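Local coordinates for protein bacteriocin (Pseudomonas syringae pv. tomato, PDB 4FZL) that probably degrades the peptidoglycan precursor lipid II, as a calcium-binding bacteriocin of the colicin M family, at residues 94-99 against 112-117; 162-167 against 224-229. All coordinates share one frame; numbering follows the deposited sequence.

Interactions 1 and 2 are neighbouring parts of one buried core, their centres about 8 Å apart. Strand 112-113 of interaction 1 runs parallel to strand 224-227 of interaction 2 in the mixed sheet, where Leu-112 O lies 2.9 Å from Glu-227 N and Phe-114 N lies 2.8 Å from Glu-227 O, both probable hydrogen bonds. Helices 96-106 and 159-165 meet as well, with Pro-97 CA 3.4 Å from Thr-164 OG1. The ring of Phe-114 touches both Leu-165 and Ile-226, joining the two sets of side chains. Calcium is bound at interaction 2; the side chain of Phe-114 stays about 10 Å from the ion.

Interaction 1. Residues 94-99 against 112-117; sequences LMTPFH and LTFPIQ
Leu-112 and His-99 form one of two side-chain contacts here, and Thr-96 and Phe-114 form the other; the backbones stay well apart, with CA of Thr-96 9.4 Å from CA of Phe-114. Leu-112 has the most surface buried by the contact. Its methyl CD1 comes obliquely to the imidazole of His-99, 4.4 Å from NE2, a loose van der Waals approach. The imidazole is held by a polar partner at each nitrogen: ND1 is hydrogen-bonded to Asp-50 and NE2 to His-88, whose ring also meets that of His-99 with the planes about 70° apart. Both nitrogens are thus satisfied inside the core, and the rotation of the ring is fixed while Leu-112 packs against it. Thr-96 divides its two branches. With CG2 anti to the backbone N, the methyl reaches 4.1 Å from CZ, the far end of the Phe-114 ring, which it meets at a slant. OG1, beside the backbone N, is hydrogen-bonded to Asp-50 and to the backbone N of Gly-92. One carboxylate of Asp-50 therefore positions both residues of the helix that carry the contact, OD1 holding Thr-96 and OD2 holding His-99. The contact joins the first turn of helix 96-106, where His-99 N bonds Met-95 O at 2.9 Å, to strand 112-113 and the residues just after it. Ala-47 and Gln-51 of helix 37-54 touch the side chain of His-99, Ser-161 of helix 159-165 touches Phe-114, and Tyr-224 on strand 224-227 packs on Leu-112.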
loop_
_atom_site.group_PDB
_atom_site.type_symbol
_atom_site.label_atom_id
_atom_site.label_comp_id
_atom_site.label_asym_id
_atom_site.label_seq_id
_atom_site.Cartn_x
_atom_site.Cartn_y
_atom_site.Cartn_z
ATOM N N LEU A 94 4.280 2.255 -7.167
ATOM C CA LEU A 94 4.443 3.698 -7.028
ATOM C C LEU A 94 3.160 4.387 -6.497
ATOM O O LEU A 94 3.192 5.274 -5.579
ATOM C CB LEU A 94 4.702 4.282 -8.412
ATOM C CG LEU A 94 4.955 5.763 -8.571
ATOM C CD1 LEU A 94 6.042 6.207 -7.587
ATOM C CD2 LEU A 94 5.336 5.998 -10.027
ATOM N N MET A 95 2.010 3.959 -7.056
ATOM C CA MET A 95 0.753 4.649 -6.779
ATOM C C MET A 95 -0.036 4.050 -5.649
ATOM O O MET A 95 -1.177 4.490 -5.354
ATOM C CB MET A 95 -0.090 4.816 -8.040
ATOM C CG MET A 95 0.526 5.952 -8.939
ATOM S SD MET A 95 -0.279 6.019 -10.524
ATOM C CE MET A 95 0.661 7.266 -11.370
ATOM N N THR A 96 0.499 3.060 -4.987
ATOM C CA THR A 96 -0.215 2.406 -3.884
ATOM C C THR A 96 -0.649 3.384 -2.761
ATOM O O THR A 96 -1.816 3.364 -2.337
ATOM C CB THR A 96 0.555 1.202 -3.367
ATOM O OG1 THR A 96 0.320 0.113 -4.233
ATOM C CG2 THR A 96 0.065 0.773 -1.924
ATOM N N PRO A 97 0.251 4.283 -2.303
ATOM C CA PRO A 97 -0.249 5.160 -1.205
ATOM C C PRO A 97 -1.379 6.081 -1.711
ATOM O O PRO A 97 -2.226 6.496 -0.956
ATOM C CB PRO A 97 0.971 5.977 -0.774
ATOM C CG PRO A 97 2.089 5.480 -1.587
ATOM C CD PRO A 97 1.703 4.338 -2.459
ATOM N N PHE A 98 -1.338 6.449 -3.004
ATOM C CA PHE A 98 -2.419 7.258 -3.566
ATOM C C PHE A 98 -3.710 6.475 -3.663
ATOM O O PHE A 98 -4.821 7.001 -3.537
ATOM C CB PHE A 98 -2.046 7.796 -4.931
ATOM C CG PHE A 98 -0.940 8.812 -4.876
ATOM C CD1 PHE A 98 -1.189 10.122 -4.547
ATOM C CD2 PHE A 98 0.368 8.426 -5.126
ATOM C CE1 PHE A 98 -0.124 11.063 -4.512
ATOM C CE2 PHE A 98 1.426 9.350 -5.077
ATOM C CZ PHE A 98 1.168 10.668 -4.735
ATOM N N HIS A 99 -3.578 5.198 -3.974
ATOM C CA HIS A 99 -4.760 4.324 -4.036
ATOM C C HIS A 99 -5.400 4.238 -2.645
ATOM O O HIS A 99 -6.612 4.354 -2.516
ATOM C CB HIS A 99 -4.310 2.909 -4.611
ATOM C CG HIS A 99 -5.439 1.977 -4.889
ATOM N ND1 HIS A 99 -5.249 0.791 -5.504
ATOM C CD2 HIS A 99 -6.804 2.122 -4.744
ATOM C CE1 HIS A 99 -6.414 0.168 -5.703
ATOM N NE2 HIS A 99 -7.384 0.974 -5.263
ATOM N N LEU A 112 -10.040 -3.073 1.976
ATOM C CA LEU A 112 -9.155 -3.050 0.797
ATOM C C LEU A 112 -8.206 -4.238 1.099
ATOM O O LEU A 112 -7.953 -4.602 2.286
ATOM C CB LEU A 112 -8.418 -1.628 0.802
ATOM C CG LEU A 112 -7.236 -1.125 0.076
ATOM C CD1 LEU A 112 -7.598 -1.141 -1.380
ATOM C CD2 LEU A 112 -6.899 0.316 0.377
ATOM N N THR A 113 -7.668 -4.846 0.054
ATOM C CA THR A 113 -6.693 -5.935 0.165
ATOM C C THR A 113 -5.329 -5.487 -0.224
ATOM O O THR A 113 -5.191 -4.829 -1.252
ATOM C CB THR A 113 -7.130 -7.146 -0.649
ATOM O OG1 THR A 113 -8.420 -7.552 -0.178
ATOM C CG2 THR A 113 -6.106 -8.272 -0.568
ATOM N N PHE A 114 -4.319 -5.795 0.588
ATOM C CA PHE A 114 -2.930 -5.528 0.318
ATOM C C PHE A 114 -2.210 -6.871 0.407
ATOM O O PHE A 114 -1.810 -7.267 1.452
ATOM C CB PHE A 114 -2.309 -4.529 1.300
ATOM C CG PHE A 114 -1.040 -3.854 0.812
ATOM C CD1 PHE A 114 -0.310 -4.272 -0.265
ATOM C CD2 PHE A 114 -0.543 -2.787 1.484
ATOM C CE1 PHE A 114 0.815 -3.620 -0.680
ATOM C CE2 PHE A 114 0.623 -2.160 1.127
ATOM C CZ PHE A 114 1.311 -2.591 0.025
ATOM N N PRO A 115 -2.173 -7.625 -0.698
ATOM C CA PRO A 115 -1.583 -8.983 -0.603
ATOM C C PRO A 115 -0.194 -8.957 0.064
ATOM O O PRO A 115 0.631 -8.086 -0.285
ATOM C CB PRO A 115 -1.531 -9.453 -2.055
ATOM C CG PRO A 115 -2.675 -8.653 -2.687
ATOM C CD PRO A 115 -2.639 -7.303 -2.061
ATOM N N ILE A 116 0.072 -9.903 0.958
ATOM C CA ILE A 116 1.332 -9.779 1.719
ATOM C C ILE A 116 2.577 -9.701 0.811
ATOM O O ILE A 116 3.556 -9.039 1.150
ATOM C CB ILE A 116 1.391 -10.915 2.809
ATOM C CG1 ILE A 116 2.407 -10.599 3.901
ATOM C CG2 ILE A 116 1.705 -12.290 2.171
ATOM C CD1 ILE A 116 2.324 -11.482 5.147
ATOM N N GLN A 117 2.525 -10.454 -0.283
ATOM C CA GLN A 117 3.643 -10.462 -1.180
ATOM C C GLN A 117 3.905 -9.111 -1.929
ATOM O O GLN A 117 4.973 -8.857 -2.413
ATOM C CB GLN A 117 3.508 -11.651 -2.138
ATOM C CG GLN A 117 2.419 -11.469 -3.150
ATOM C CD GLN A 117 1.060 -12.038 -2.751
ATOM O OE1 GLN A 117 0.778 -12.234 -1.577
ATOM N NE2 GLN A 117 0.220 -12.317 -3.752
#

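Interaction 2. Residues 162-167 against 224-229; sequences WLTLGN and YSIEIP. With CA (calcium ion), chain C.
Ile-226 and Leu-165 slant across each other, and Ile-226 meets Thr-164 at about a right angle, making Ile-226 the centre of a small methyl cluster between helix 159-165 and strand 224-227. The CB of Ile-226 points toward the helix. Its CG1 lies beside the backbone N (chi1 -62°), carrying CD1 to 3.8 Å from CG2 of Thr-164, the closest approach across the contact. CD1 and CG2 of Ile-226 each lie 4.1 Å from CD2 of Leu-165. Leu-165 leaves its helix turned aside from the strand, yet its end comes nearer: CG lies anti to the carbonyl carbon (chi1 -67°), and of its two methyls it is CD2, the one not anti to CA, that reaches the strand. That one methyl touches both isoleucines, reaching CD1 of Ile-228 at 4.2 Å. Thr-164 also packs against Thr-96 and Ala-100 of helix 96-106, so a second helix borders the cluster. The helix ends at Leu-165, and Gly-166 departs from it with positive phi, after its N has bonded Trp-162 O. This turn directs two carbonyls at the calcium ion, Leu-165 O at 2.2 Å and Asn-167 O at 2.4 Å. Two waters and both carboxylate oxygens of Asp-195 are among the other ligands. The chemistry is therefore divided within one residue: the side chain of Leu-165 meets methyls of Ile-226 and Ile-228 in this contact, while its carbonyl oxygen coordinates a metal, and the packing probably helps hold that oxygen at the ion, beside strand 184-197, which supplies Asp-195.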
loop_
_atom_site.group_PDB
_atom_site.type_symbol
_atom_site.label_atom_id
_atom_site.label_comp_id
_atom_site.label_asym_id
_atom_site.label_seq_id
_atom_site.Cartn_x
_atom_site.Cartn_y
_atom_site.Cartn_z
ATOM N N TRP A 162 5.175 1.759 4.002
ATOM C CA TRP A 162 5.027 2.445 5.263
ATOM C C TRP A 162 4.023 3.595 5.177
ATOM O O TRP A 162 3.333 3.880 6.139
ATOM C CB TRP A 162 6.393 2.923 5.780
ATOM C CG TRP A 162 6.315 3.625 7.086
ATOM C CD1 TRP A 162 6.214 3.082 8.360
ATOM C CD2 TRP A 162 6.310 5.074 7.260
ATOM N NE1 TRP A 162 6.091 4.111 9.313
ATOM C CE2 TRP A 162 6.170 5.330 8.695
ATOM C CE3 TRP A 162 6.385 6.149 6.381
ATOM C CZ2 TRP A 162 6.093 6.624 9.206
ATOM C CZ3 TRP A 162 6.341 7.432 6.906
ATOM C CH2 TRP A 162 6.212 7.669 8.284
ATOM N N LEU A 163 4.001 4.323 4.098
ATOM C CA LEU A 163 3.073 5.443 3.959
ATOM C C LEU A 163 1.648 4.985 4.082
ATOM O O LEU A 163 0.779 5.712 4.613
ATOM C CB LEU A 163 3.278 6.118 2.609
ATOM C CG LEU A 163 4.530 6.954 2.429
ATOM C CD1 LEU A 163 4.816 7.433 1.017
ATOM C CD2 LEU A 163 4.604 8.080 3.486
ATOM N N THR A 164 1.398 3.748 3.653
ATOM C CA THR A 164 0.062 3.185 3.662
ATOM C C THR A 164 -0.236 2.476 4.997
ATOM O O THR A 164 -1.330 2.639 5.540
ATOM C CB THR A 164 -0.069 2.161 2.521
ATOM O OG1 THR A 164 0.142 2.835 1.252
ATOM C CG2 THR A 164 -1.401 1.465 2.596
ATOM N N LEU A 165 0.724 1.705 5.510
ATOM C CA LEU A 165 0.526 0.794 6.666
ATOM C C LEU A 165 1.091 1.267 8.016
ATOM O O LEU A 165 0.649 0.837 9.087
ATOM C CB LEU A 165 1.226 -0.533 6.359
ATOM C CG LEU A 165 0.573 -1.318 5.196
ATOM C CD1 LEU A 165 1.397 -2.564 4.897
ATOM C CD2 LEU A 165 -0.910 -1.638 5.485
ATOM N N GLY A 166 2.161 2.081 7.973
ATOM C CA GLY A 166 2.836 2.428 9.195
ATOM C C GLY A 166 3.458 1.176 9.852
ATOM O O GLY A 166 4.221 0.420 9.208
ATOM N N ASN A 167 3.169 0.954 11.131
ATOM C CA ASN A 167 3.513 -0.310 11.759
ATOM C C ASN A 167 2.403 -1.314 11.519
ATOM O O ASN A 167 1.290 -0.929 11.355
ATOM C CB ASN A 167 3.693 -0.138 13.270
ATOM C CG ASN A 167 4.811 0.818 13.603
ATOM O OD1 ASN A 167 5.865 0.855 12.913
ATOM N ND2 ASN A 167 4.609 1.619 14.629
ATOM N N TYR A 224 -10.949 2.597 7.310
ATOM C CA TYR A 224 -11.258 1.281 6.829
ATOM C C TYR A 224 -10.163 0.294 7.197
ATOM O O TYR A 224 -9.063 0.690 7.630
ATOM C CB TYR A 224 -11.483 1.354 5.309
ATOM C CG TYR A 224 -10.269 1.820 4.492
ATOM C CD1 TYR A 224 -9.277 0.920 4.117
ATOM C CD2 TYR A 224 -10.085 3.167 4.152
ATOM C CE1 TYR A 224 -8.238 1.372 3.322
ATOM C CE2 TYR A 224 -8.975 3.610 3.419
ATOM C CZ TYR A 224 -8.078 2.682 3.007
ATOM O OH TYR A 224 -6.976 3.081 2.285
ATOM N N SER A 225 -10.439 -0.978 6.940
ATOM C CA SER A 225 -9.546 -2.096 7.261
ATOM C C SER A 225 -8.774 -2.429 5.988
ATOM O O SER A 225 -9.341 -2.569 4.917
ATOM C CB SER A 225 -10.411 -3.259 7.801
ATOM O OG SER A 225 -9.635 -4.444 7.915
ATOM N N ILE A 226 -7.469 -2.697 6.166
ATOM C CA ILE A 226 -6.625 -3.217 5.150
ATOM C C ILE A 226 -6.338 -4.680 5.547
ATOM O O ILE A 226 -5.683 -4.969 6.566
ATOM C CB ILE A 226 -5.325 -2.404 4.942
ATOM C CG1 ILE A 226 -5.651 -0.970 4.506
ATOM C CG2 ILE A 226 -4.412 -3.054 3.883
ATOM C CD1 ILE A 226 -4.473 -0.138 4.102
ATOM N N GLU A 227 -6.786 -5.605 4.685
ATOM C CA GLU A 227 -6.521 -7.030 4.849
ATOM C C GLU A 227 -5.231 -7.359 4.192
ATOM O O GLU A 227 -4.985 -6.865 3.084
ATOM C CB GLU A 227 -7.667 -7.855 4.266
ATOM C CG GLU A 227 -8.957 -7.534 4.927
ATOM C CD GLU A 227 -10.148 -8.354 4.509
ATOM O OE1 GLU A 227 -10.040 -9.189 3.613
ATOM O OE2 GLU A 227 -11.178 -8.183 5.166
ATOM N N ILE A 228 -4.391 -8.157 4.842
ATOM C CA ILE A 228 -3.038 -8.401 4.361
ATOM C C ILE A 228 -2.857 -9.951 4.245
ATOM O O ILE A 228 -2.170 -10.563 5.052
ATOM C CB ILE A 228 -1.958 -7.795 5.250
ATOM C CG1 ILE A 228 -2.200 -6.350 5.499
ATOM C CG2 ILE A 228 -0.612 -8.000 4.592
ATOM C CD1 ILE A 228 -1.208 -5.658 6.472
ATOM N N PRO A 229 -3.593 -10.553 3.251
ATOM C CA PRO A 229 -3.689 -11.990 3.214
ATOM C C PRO A 229 -2.432 -12.642 2.679
ATOM O O PRO A 229 -1.683 -11.986 1.970
ATOM C CB PRO A 229 -4.897 -12.233 2.265
ATOM C CG PRO A 229 -4.735 -11.105 1.243
ATOM C CD PRO A 229 -4.332 -9.924 2.127
HETATM CA CA CA C . -0.641 0.376 10.842
HETATM O O HOH W 1 0.579 2.254 11.913
HETATM O O HOH W 2 -1.555 1.952 9.987
#